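PDB 5D1I: cyclic nucleotide-binding protein from Brucella abortus biovar 1, which is of unknown function but carries a cyclic nucleotide-binding domain of the cupin type and may belong to a family of DNA-binding transcription factors. Local coordinates for residues F24-L35 / I116-L125; C59-L70 / R82-E92. All coordinates share one frame; numbering follows the deposited sequence.

The two contacts sit about 18 Å apart between centres and meet through one sheet. Contact 2 (59-70 with 82-92) lies near the middle of the chain, where two paired segments of the beta barrel bend together from one sheet to the next; contact 1 (24-35 with 116-125) brings the helix before the barrel against the helix that follows its last strand. In sequence the order is 24-35, 59-70, 82-92, 116-125, so the barrel contact falls between the halves of the helical one. Strands 56-63 and 111-117 are neighbours, and Ile116 packs on Ile62, coupling helices to barrel. Both contacts also touch the second subunit of the dimer.

Contact 1 (F24-L35 / I116-L125); sequences FESFTPEQLRLL and ISRSIFRRIL
Ile124 drives its CD1 methyl into the backbone of helix 29-35, reaching Leu35 N at 3.5 Å and touching Leu34 CB as well. It has the most surface buried here, and its branches divide the work: CD1 meets Leu34 and Leu35, while CG2 faces the amide end of Gln31, 3.8 Å from Gln31 NE2. Leu35 comes next. With its CG anti to the backbone N (chi1 -167°), it lays CD1 across Ile124 CD1 and against Ile116 CG2. Its CD2 lies over the centre of the Phe24 ring, 3.5 Å above the plane. Beyond the leucine, Phe121 CE1 sits at the edge of the Phe24 ring, 3.6 Å from Phe24 CE1; Phe27 CZ reaches the same Phe121 carbon. Helix 29-35, leading into the barrel, thus packs on helix 118-124, which follows strand 111-117, at the flank of the cyclic nucleotide-binding domain. They run roughly antiparallel (153°), their axes 10.3 Å apart at closest approach. Gln31 OE1 accepts from Thr28 N, in plane on a lone pair, and Gln31 N donates to Thr28 OG1: a capping box within 24-35. What meets across the two segments is mostly aliphatic and aromatic carbon, so shape rather than bonding direction sets the fit.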
loop_
_atom_site.group_PDB
_atom_site.type_symbol
_atom_site.label_atom_id
_atom_site.label_comp_id
_atom_site.label_asym_id
_atom_site.label_seq_id
_atom_site.Cartn_x
_atom_site.Cartn_y
_atom_site.Cartn_z
ATOM N N PHE A 24 -5.138 1.851 -4.536
ATOM C CA PHE A 24 -6.593 1.684 -4.527
ATOM C C PHE A 24 -7.255 2.654 -3.558
ATOM O O PHE A 24 -8.461 2.567 -3.318
ATOM C CB PHE A 24 -6.976 0.243 -4.153
ATOM C CG PHE A 24 -6.229 -0.807 -4.928
ATOM C CD1 PHE A 24 -5.868 -0.590 -6.247
ATOM C CD2 PHE A 24 -5.881 -2.007 -4.333
ATOM C CE1 PHE A 24 -5.173 -1.550 -6.958
ATOM C CE2 PHE A 24 -5.188 -2.971 -5.041
ATOM C CZ PHE A 24 -4.836 -2.742 -6.355
ATOM N N GLU A 25 -6.458 3.578 -3.020
ATOM C CA GLU A 25 -6.897 4.540 -2.004
ATOM C C GLU A 25 -8.213 5.251 -2.308
ATOM O O GLU A 25 -9.091 5.333 -1.451
ATOM C CB GLU A 25 -5.817 5.609 -1.788
ATOM C CG GLU A 25 -6.285 6.783 -0.922
ATOM C CD GLU A 25 -5.472 8.057 -1.133
ATOM O OE1 GLU A 25 -4.572 8.076 -2.006
ATOM O OE2 GLU A 25 -5.746 9.048 -0.422
ATOM N N SER A 26 -8.344 5.775 -3.519
ATOM C CA SER A 26 -9.488 6.617 -3.851
ATOM C C SER A 26 -10.673 5.836 -4.418
ATOM O O SER A 26 -11.663 6.433 -4.842
ATOM C CB SER A 26 -9.069 7.698 -4.847
ATOM O OG SER A 26 -8.564 7.116 -6.034
ATOM N N PHE A 27 -10.575 4.511 -4.424
ATOM C CA PHE A 27 -11.642 3.671 -4.966
ATOM C C PHE A 27 -12.912 3.756 -4.122
ATOM O O PHE A 27 -12.857 3.771 -2.892
ATOM C CB PHE A 27 -11.201 2.205 -5.055
ATOM C CG PHE A 27 -10.321 1.888 -6.237
ATOM C CD1 PHE A 27 -9.593 2.878 -6.878
ATOM C CD2 PHE A 27 -10.228 0.586 -6.709
ATOM C CE1 PHE A 27 -8.784 2.574 -7.961
ATOM C CE2 PHE A 27 -9.424 0.276 -7.791
ATOM C CZ PHE A 27 -8.702 1.271 -8.418
ATOM N N THR A 28 -14.057 3.797 -4.788
ATOM C CA THR A 28 -15.340 3.698 -4.104
ATOM C C THR A 28 -15.515 2.284 -3.567
ATOM O O THR A 28 -14.834 1.365 -4.025
ATOM C CB THR A 28 -16.502 4.033 -5.048
ATOM O OG1 THR A 28 -16.639 2.986 -6.017
ATOM C CG2 THR A 28 -16.242 5.356 -5.753
ATOM N N PRO A 29 -16.421 2.096 -2.592
ATOM C CA PRO A 29 -16.703 0.731 -2.133
ATOM C C PRO A 29 -17.139 -0.189 -3.278
ATOM O O PRO A 29 -16.824 -1.382 -3.267
ATOM C CB PRO A 29 -17.838 0.930 -1.125
ATOM C CG PRO A 29 -17.640 2.314 -0.617
ATOM C CD PRO A 29 -17.142 3.105 -1.792
ATOM N N GLU A 30 -17.838 0.370 -4.262
ATOM C CA GLU A 30 -18.264 -0.395 -5.427
ATOM C C GLU A 30 -17.064 -0.836 -6.263
ATOM O O GLU A 30 -17.026 -1.963 -6.757
ATOM C CB GLU A 30 -19.238 0.420 -6.282
ATOM C CG GLU A 30 -19.736 -0.305 -7.521
ATOM C CD GLU A 30 -20.798 0.474 -8.273
ATOM O OE1 GLU A 30 -21.983 0.394 -7.884
ATOM O OE2 GLU A 30 -20.452 1.163 -9.255
ATOM N N GLN A 31 -16.085 0.051 -6.415
ATOM C CA GLN A 31 -14.877 -0.274 -7.167
ATOM C C GLN A 31 -14.040 -1.330 -6.460
ATOM O O GLN A 31 -13.500 -2.238 -7.102
ATOM C CB GLN A 31 -14.030 0.978 -7.405
ATOM C CG GLN A 31 -14.624 1.956 -8.399
ATOM C CD GLN A 31 -13.671 3.086 -8.732
ATOM O OE1 GLN A 31 -13.352 3.916 -7.882
ATOM N NE2 GLN A 31 -13.202 3.119 -9.975
ATOM N N LEU A 32 -13.926 -1.206 -5.139
ATOM C CA LEU A 32 -13.177 -2.174 -4.340
ATOM C C LEU A 32 -13.808 -3.558 -4.436
ATOM O O LEU A 32 -13.109 -4.572 -4.468
ATOM C CB LEU A 32 -13.109 -1.728 -2.875
ATOM C CG LEU A 32 -12.229 -0.512 -2.580
ATOM C CD1 LEU A 32 -12.354 -0.119 -1.121
ATOM C CD2 LEU A 32 -10.776 -0.801 -2.942
ATOM N N ARG A 33 -15.135 -3.586 -4.482
ATOM C CA ARG A 33 -15.888 -4.824 -4.631
ATOM C C ARG A 33 -15.585 -5.495 -5.969
ATOM O O ARG A 33 -15.319 -6.697 -6.023
ATOM C CB ARG A 33 -17.391 -4.549 -4.506
ATOM C CG ARG A 33 -18.247 -5.799 -4.384
ATOM C CD ARG A 33 -19.692 -5.441 -4.072
ATOM N NE ARG A 33 -19.785 -4.331 -3.125
ATOM C CZ ARG A 33 -19.716 -4.459 -1.803
ATOM N NH1 ARG A 33 -19.810 -3.387 -1.028
ATOM N NH2 ARG A 33 -19.552 -5.656 -1.253
ATOM N N LEU A 34 -15.643 -4.712 -7.044
ATOM C CA LEU A 34 -15.263 -5.187 -8.372
ATOM C C LEU A 34 -13.866 -5.783 -8.350
ATOM O O LEU A 34 -13.619 -6.857 -8.901
ATOM C CB LEU A 34 -15.316 -4.049 -9.389
ATOM C CG LEU A 34 -16.638 -3.727 -10.079
ATOM C CD1 LEU A 34 -16.403 -2.698 -11.176
ATOM C CD2 LEU A 34 -17.265 -4.989 -10.649
ATOM N N LEU A 35 -12.955 -5.064 -7.703
ATOM C CA LEU A 35 -11.575 -5.498 -7.568
ATOM C C LEU A 35 -11.478 -6.816 -6.812
ATOM O O LEU A 35 -10.737 -7.715 -7.206
ATOM C CB LEU A 35 -10.761 -4.422 -6.855
ATOM C CG LEU A 35 -9.245 -4.562 -6.890
ATOM C CD1 LEU A 35 -8.734 -4.403 -8.314
ATOM C CD2 LEU A 35 -8.622 -3.531 -5.967
ATOM N N ILE A 116 -3.826 -9.468 -8.183
ATOM C CA ILE A 116 -4.476 -8.470 -9.015
ATOM C C ILE A 116 -3.722 -8.344 -10.320
ATOM O O ILE A 116 -2.577 -7.898 -10.335
ATOM C CB ILE A 116 -4.528 -7.088 -8.333
ATOM C CG1 ILE A 116 -5.112 -7.194 -6.927
ATOM C CG2 ILE A 116 -5.336 -6.108 -9.181
ATOM C CD1 ILE A 116 -6.573 -7.530 -6.909
ATOM N N SER A 117 -4.350 -8.748 -11.418
ATOM C CA SER A 117 -3.728 -8.577 -12.720
ATOM C C SER A 117 -3.794 -7.122 -13.159
ATOM O O SER A 117 -4.681 -6.367 -12.748
ATOM C CB SER A 117 -4.400 -9.467 -13.764
ATOM O OG SER A 117 -5.738 -9.058 -13.977
ATOM N N ARG A 118 -2.847 -6.731 -13.998
ATOM C CA ARG A 118 -2.875 -5.410 -14.598
ATOM C C ARG A 118 -4.185 -5.208 -15.363
ATOM O O ARG A 118 -4.816 -4.153 -15.265
ATOM C CB ARG A 118 -1.667 -5.228 -15.519
ATOM C CG ARG A 118 -1.472 -3.823 -16.035
ATOM C CD ARG A 118 0.000 -3.545 -16.288
ATOM N NE ARG A 118 0.652 -4.623 -17.023
ATOM C CZ ARG A 118 1.966 -4.824 -17.041
ATOM N NH1 ARG A 118 2.774 -4.027 -16.353
ATOM N NH2 ARG A 118 2.473 -5.827 -17.745
ATOM N N SER A 119 -4.609 -6.234 -16.096
ATOM C CA SER A 119 -5.815 -6.138 -16.919
ATOM C C SER A 119 -7.082 -5.869 -16.098
ATOM O O SER A 119 -7.937 -5.085 -16.512
ATOM C CB SER A 119 -5.996 -7.410 -17.751
ATOM O OG SER A 119 -6.371 -8.504 -16.935
ATOM N N ILE A 120 -7.202 -6.513 -14.940
ATOM C CA ILE A 120 -8.354 -6.291 -14.073
ATOM C C ILE A 120 -8.357 -4.859 -13.573
ATOM O O ILE A 120 -9.373 -4.168 -13.643
ATOM C CB ILE A 120 -8.371 -7.263 -12.871
ATOM C CG1 ILE A 120 -8.875 -8.636 -13.310
ATOM C CG2 ILE A 120 -9.273 -6.738 -11.763
ATOM C CD1 ILE A 120 -10.323 -8.633 -13.756
ATOM N N PHE A 121 -7.206 -4.417 -13.075
ATOM C CA PHE A 121 -7.042 -3.050 -12.602
ATOM C C PHE A 121 -7.441 -2.048 -13.677
ATOM O O PHE A 121 -8.164 -1.087 -13.406
ATOM C CB PHE A 121 -5.595 -2.819 -12.163
ATOM C CG PHE A 121 -5.317 -1.421 -11.693
ATOM C CD1 PHE A 121 -5.846 -0.959 -10.500
ATOM C CD2 PHE A 121 -4.509 -0.576 -12.435
ATOM C CE1 PHE A 121 -5.586 0.330 -10.059
ATOM C CE2 PHE A 121 -4.243 0.713 -11.997
ATOM C CZ PHE A 121 -4.785 1.164 -10.806
ATOM N N ARG A 122 -6.985 -2.294 -14.901
ATOM C CA ARG A 122 -7.283 -1.413 -16.026
ATOM C C ARG A 122 -8.781 -1.342 -16.327
ATOM O O ARG A 122 -9.319 -0.260 -16.570
ATOM C CB ARG A 122 -6.532 -1.869 -17.282
ATOM C CG ARG A 122 -6.630 -0.879 -18.440
ATOM C CD ARG A 122 -6.642 -1.563 -19.798
ATOM N NE ARG A 122 -7.911 -2.232 -20.068
ATOM C CZ ARG A 122 -8.042 -3.536 -20.297
ATOM N NH1 ARG A 122 -6.978 -4.326 -20.298
ATOM N NH2 ARG A 122 -9.241 -4.051 -20.532
ATOM N N ARG A 123 -9.446 -2.497 -16.316
ATOM C CA ARG A 123 -10.878 -2.574 -16.619
ATOM C C ARG A 123 -11.708 -1.752 -15.641
ATOM O O ARG A 123 -12.714 -1.154 -16.014
ATOM C CB ARG A 123 -11.367 -4.025 -16.598
ATOM C CG ARG A 123 -10.867 -4.896 -17.736
ATOM C CD ARG A 123 -11.509 -6.276 -17.687
ATOM N NE ARG A 123 -12.883 -6.264 -18.188
ATOM C CZ ARG A 123 -13.762 -7.241 -17.988
ATOM N NH1 ARG A 123 -13.415 -8.311 -17.280
ATOM N NH2 ARG A 123 -14.989 -7.147 -18.487
ATOM N N ILE A 124 -11.286 -1.729 -14.383
ATOM C CA ILE A 124 -12.013 -0.984 -13.365
ATOM C C ILE A 124 -11.928 0.517 -13.627
ATOM O O ILE A 124 -12.895 1.247 -13.429
ATOM C CB ILE A 124 -11.483 -1.308 -11.960
ATOM C CG1 ILE A 124 -11.658 -2.800 -11.679
ATOM C CG2 ILE A 124 -12.201 -0.479 -10.906
ATOM C CD1 ILE A 124 -11.484 -3.171 -10.246
ATOM N N LEU A 125 -10.777 0.970 -14.105
ATOM C CA LEU A 125 -10.579 2.387 -14.374
ATOM C C LEU A 125 -11.195 2.810 -15.708
ATOM O O LEU A 125 -11.066 3.961 -16.121
ATOM C CB LEU A 125 -9.091 2.723 -14.349
ATOM C CG LEU A 125 -8.431 2.510 -12.987
ATOM C CD1 LEU A 125 -6.994 2.980 -13.010
ATOM C CD2 LEU A 125 -9.213 3.232 -11.903
#

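Contact 2 (C59-L70 / R82-E92); sequences CAYIIVTGTITL and RPVGPGAILGE
Tyr61 and Leu90 form a hydrogen-bonded antiparallel pair: Tyr61 N gives to Leu90 O, and Leu90 N returns a 2.7 Å bond to Tyr61 O. Ile63 N donates to Ala88 O at 3.0 Å, and Gly87 N gives an almost straight bond (176°) to Ile63 O. The second ladder, its register shifted by one, pairs Ile68 with Val84 through Val84 N to Ile68 O at 2.7 Å. Aliphatic side chains pack where the ladders meet: Ile63 CD1 touches Val84 CG2, and Leu70 CD2 reaches Leu90 CD2 at 3.9 Å. Arg82 CG sits between its backbone N and carbonyl carbon (chi1 70°) and the chain extends to NE, carrying the guanidinium alongside Leu70, whose CD1 lies over one face, 3.6 Å above the plane. That group bonds to Glu25 O and Gly19 O of the second subunit. On the face of strands 56-63 and 89-90 turned away from Tyr61 and Leu90, Ile62 and Ile89 lie side by side, and helix 11-18 packs on Ile62. A type II turn from Gly85 to Ala88 and a classic beta bulge, Val64 and Thr65 facing Glu112, shape the corner. Paired strands bending together between sheets are consistent with the beta barrel of a cupin-type cyclic nucleotide-binding domain.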
loop_
_atom_site.group_PDB
_atom_site.type_symbol
_atom_site.label_atom_id
_atom_site.label_comp_id
_atom_site.label_asym_id
_atom_site.label_seq_id
_atom_site.Cartn_x
_atom_site.Cartn_y
_atom_site.Cartn_z
ATOM N N CYS A 59 1.415 -8.320 -12.543
ATOM C CA CYS A 59 0.391 -8.430 -11.516
ATOM C C CYS A 59 0.961 -8.150 -10.144
ATOM O O CYS A 59 2.169 -8.247 -9.931
ATOM C CB CYS A 59 -0.246 -9.819 -11.536
ATOM S SG CYS A 59 0.878 -11.142 -11.033
ATOM N N ALA A 60 0.073 -7.815 -9.214
ATOM C CA ALA A 60 0.449 -7.572 -7.835
ATOM C C ALA A 60 -0.176 -8.621 -6.934
ATOM O O ALA A 60 -1.251 -9.147 -7.227
ATOM C CB ALA A 60 0.025 -6.174 -7.399
ATOM N N TYR A 61 0.511 -8.923 -5.842
ATOM C CA TYR A 61 0.017 -9.864 -4.850
ATOM C C TYR A 61 -0.171 -9.151 -3.524
ATOM O O TYR A 61 0.723 -8.446 -3.065
ATOM C CB TYR A 61 0.986 -11.035 -4.669
ATOM C CG TYR A 61 1.234 -11.849 -5.917
ATOM C CD1 TYR A 61 0.432 -12.940 -6.226
ATOM C CD2 TYR A 61 2.280 -11.540 -6.780
ATOM C CE1 TYR A 61 0.651 -13.691 -7.361
ATOM C CE2 TYR A 61 2.509 -12.292 -7.921
ATOM C CZ TYR A 61 1.689 -13.364 -8.204
ATOM O OH TYR A 61 1.906 -14.122 -9.333
ATOM N N ILE A 62 -1.330 -9.341 -2.903
ATOM C CA ILE A 62 -1.564 -8.793 -1.578
ATOM C C ILE A 62 -1.731 -9.949 -0.611
ATOM O O ILE A 62 -2.526 -10.857 -0.855
ATOM C CB ILE A 62 -2.810 -7.877 -1.529
ATOM C CG1 ILE A 62 -2.634 -6.664 -2.449
ATOM C CG2 ILE A 62 -3.070 -7.409 -0.114
ATOM C CD1 ILE A 62 -3.091 -6.887 -3.877
ATOM N N ILE A 63 -0.965 -9.930 0.473
ATOM C CA ILE A 63 -1.033 -10.996 1.464
ATOM C C ILE A 63 -2.260 -10.842 2.348
ATOM O O ILE A 63 -2.508 -9.768 2.893
ATOM C CB ILE A 63 0.220 -11.028 2.353
ATOM C CG1 ILE A 63 1.474 -11.221 1.504
ATOM C CG2 ILE A 63 0.111 -12.140 3.394
ATOM C CD1 ILE A 63 2.757 -11.207 2.313
ATOM N N VAL A 64 -3.026 -11.920 2.476
ATOM C CA VAL A 64 -4.167 -11.954 3.379
ATOM C C VAL A 64 -3.768 -12.619 4.692
ATOM O O VAL A 64 -3.882 -12.024 5.762
ATOM C CB VAL A 64 -5.358 -12.705 2.759
ATOM C CG1 VAL A 64 -6.508 -12.803 3.754
ATOM C CG2 VAL A 64 -5.809 -12.016 1.483
ATOM N N THR A 65 -3.304 -13.861 4.604
ATOM C CA THR A 65 -2.763 -14.554 5.769
ATOM C C THR A 65 -1.438 -15.217 5.408
ATOM O O THR A 65 -1.232 -15.612 4.264
ATOM C CB THR A 65 -3.735 -15.624 6.317
ATOM O OG1 THR A 65 -3.988 -16.608 5.307
ATOM C CG2 THR A 65 -5.050 -14.994 6.751
ATOM N N GLY A 66 -0.542 -15.333 6.384
ATOM C CA GLY A 66 0.716 -16.026 6.172
ATOM C C GLY A 66 1.934 -15.125 6.217
ATOM O O GLY A 66 1.841 -13.944 6.558
ATOM N N THR A 67 3.086 -15.690 5.873
ATOM C CA THR A 67 4.343 -14.953 5.916
ATOM C C THR A 67 5.199 -15.273 4.698
ATOM O O THR A 67 5.378 -16.440 4.331
ATOM C CB THR A 67 5.151 -15.271 7.196
ATOM O OG1 THR A 67 4.317 -15.104 8.348
ATOM C CG2 THR A 67 6.358 -14.354 7.307
ATOM N N ILE A 68 5.731 -14.225 4.086
ATOM C CA ILE A 68 6.582 -14.351 2.919
ATOM C C ILE A 68 7.917 -13.671 3.190
ATOM O O ILE A 68 7.955 -12.529 3.645
ATOM C CB ILE A 68 5.916 -13.728 1.675
ATOM C CG1 ILE A 68 4.808 -14.642 1.150
ATOM C CG2 ILE A 68 6.943 -13.448 0.586
ATOM C CD1 ILE A 68 3.981 -14.019 0.043
ATOM N N THR A 69 9.009 -14.381 2.934
ATOM C CA THR A 69 10.333 -13.785 3.040
ATOM C C THR A 69 10.770 -13.195 1.703
ATOM O O THR A 69 10.757 -13.880 0.678
ATOM C CB THR A 69 11.374 -14.812 3.512
ATOM O OG1 THR A 69 11.098 -15.166 4.868
ATOM C CG2 THR A 69 12.775 -14.235 3.429
ATOM N N LEU A 70 11.134 -11.915 1.720
ATOM C CA LEU A 70 11.694 -11.250 0.551
ATOM C C LEU A 70 13.205 -11.392 0.577
ATOM O O LEU A 70 13.824 -11.242 1.627
ATOM C CB LEU A 70 11.307 -9.771 0.523
ATOM C CG LEU A 70 9.822 -9.431 0.632
ATOM C CD1 LEU A 70 9.624 -7.925 0.519
ATOM C CD2 LEU A 70 9.023 -10.159 -0.437
ATOM N N ARG A 82 13.782 -9.143 4.336
ATOM C CA ARG A 82 12.879 -9.028 5.475
ATOM C C ARG A 82 11.628 -9.862 5.210
ATOM O O ARG A 82 11.345 -10.199 4.063
ATOM C CB ARG A 82 12.495 -7.565 5.717
ATOM C CG ARG A 82 11.593 -7.002 4.628
ATOM C CD ARG A 82 11.202 -5.555 4.876
ATOM N NE ARG A 82 9.925 -5.255 4.233
ATOM C CZ ARG A 82 9.802 -4.869 2.970
ATOM N NH1 ARG A 82 10.880 -4.726 2.215
ATOM N NH2 ARG A 82 8.602 -4.631 2.462
ATOM N N PRO A 83 10.876 -10.204 6.267
ATOM C CA PRO A 83 9.590 -10.883 6.058
ATOM C C PRO A 83 8.434 -9.902 5.846
ATOM O O PRO A 83 8.488 -8.778 6.343
ATOM C CB PRO A 83 9.402 -11.669 7.356
ATOM C CG PRO A 83 10.097 -10.841 8.381
ATOM C CD PRO A 83 11.288 -10.226 7.682
ATOM N N VAL A 84 7.410 -10.317 5.106
ATOM C CA VAL A 84 6.191 -9.518 4.973
ATOM C C VAL A 84 4.967 -10.355 5.325
ATOM O O VAL A 84 4.960 -11.574 5.137
ATOM C CB VAL A 84 6.026 -8.938 3.552
ATOM C CG1 VAL A 84 6.972 -7.763 3.348
ATOM C CG2 VAL A 84 6.245 -10.018 2.491
ATOM N N GLY A 85 3.934 -9.695 5.841
ATOM C CA GLY A 85 2.739 -10.385 6.295
ATOM C C GLY A 85 1.469 -9.730 5.791
ATOM O O GLY A 85 1.507 -8.983 4.818
ATOM N N PRO A 86 0.338 -10.006 6.457
ATOM C CA PRO A 86 -0.980 -9.506 6.048
ATOM C C PRO A 86 -0.967 -8.020 5.697
ATOM O O PRO A 86 -0.420 -7.207 6.444
ATOM C CB PRO A 86 -1.848 -9.772 7.279
ATOM C CG PRO A 86 -1.224 -10.976 7.909
ATOM C CD PRO A 86 0.266 -10.811 7.689
ATOM N N GLY A 87 -1.535 -7.683 4.544
ATOM C CA GLY A 87 -1.618 -6.300 4.118
ATOM C C GLY A 87 -0.513 -5.872 3.174
ATOM O O GLY A 87 -0.665 -4.890 2.451
ATOM N N ALA A 88 0.603 -6.595 3.173
ATOM C CA ALA A 88 1.716 -6.229 2.301
ATOM C C ALA A 88 1.336 -6.465 0.852
ATOM O O ALA A 88 0.655 -7.438 0.533
ATOM C CB ALA A 88 2.979 -7.019 2.661
ATOM N N ILE A 89 1.767 -5.568 -0.027
ATOM C CA ILE A 89 1.547 -5.757 -1.448
ATOM C C ILE A 89 2.882 -5.906 -2.164
ATOM O O ILE A 89 3.845 -5.185 -1.881
ATOM C CB ILE A 89 0.729 -4.597 -2.072
ATOM C CG1 ILE A 89 0.475 -4.865 -3.554
ATOM C CG2 ILE A 89 1.430 -3.254 -1.889
ATOM C CD1 ILE A 89 -0.548 -3.940 -4.165
ATOM N N LEU A 90 2.943 -6.873 -3.070
ATOM C CA LEU A 90 4.137 -7.103 -3.861
ATOM C C LEU A 90 3.840 -6.852 -5.337
ATOM O O LEU A 90 2.931 -7.457 -5.900
ATOM C CB LEU A 90 4.648 -8.529 -3.655
ATOM C CG LEU A 90 4.874 -8.976 -2.210
ATOM C CD1 LEU A 90 5.341 -10.424 -2.174
ATOM C CD2 LEU A 90 5.880 -8.065 -1.520
ATOM N N GLY A 91 4.605 -5.961 -5.955
ATOM C CA GLY A 91 4.442 -5.665 -7.367
ATOM C C GLY A 91 3.367 -4.639 -7.674
ATOM O O GLY A 91 2.781 -4.662 -8.756
ATOM N N GLU A 92 3.110 -3.731 -6.736
ATOM C CA GLU A 92 2.104 -2.690 -6.950
ATOM C C GLU A 92 2.411 -1.856 -8.191
ATOM O O GLU A 92 1.506 -1.482 -8.936
ATOM C CB GLU A 92 2.003 -1.769 -5.733
ATOM C CG GLU A 92 0.830 -0.792 -5.804
ATOM C CD GLU A 92 0.851 0.215 -4.674
ATOM O OE1 GLU A 92 1.928 0.781 -4.411
ATOM O OE2 GLU A 92 -0.201 0.441 -4.046
#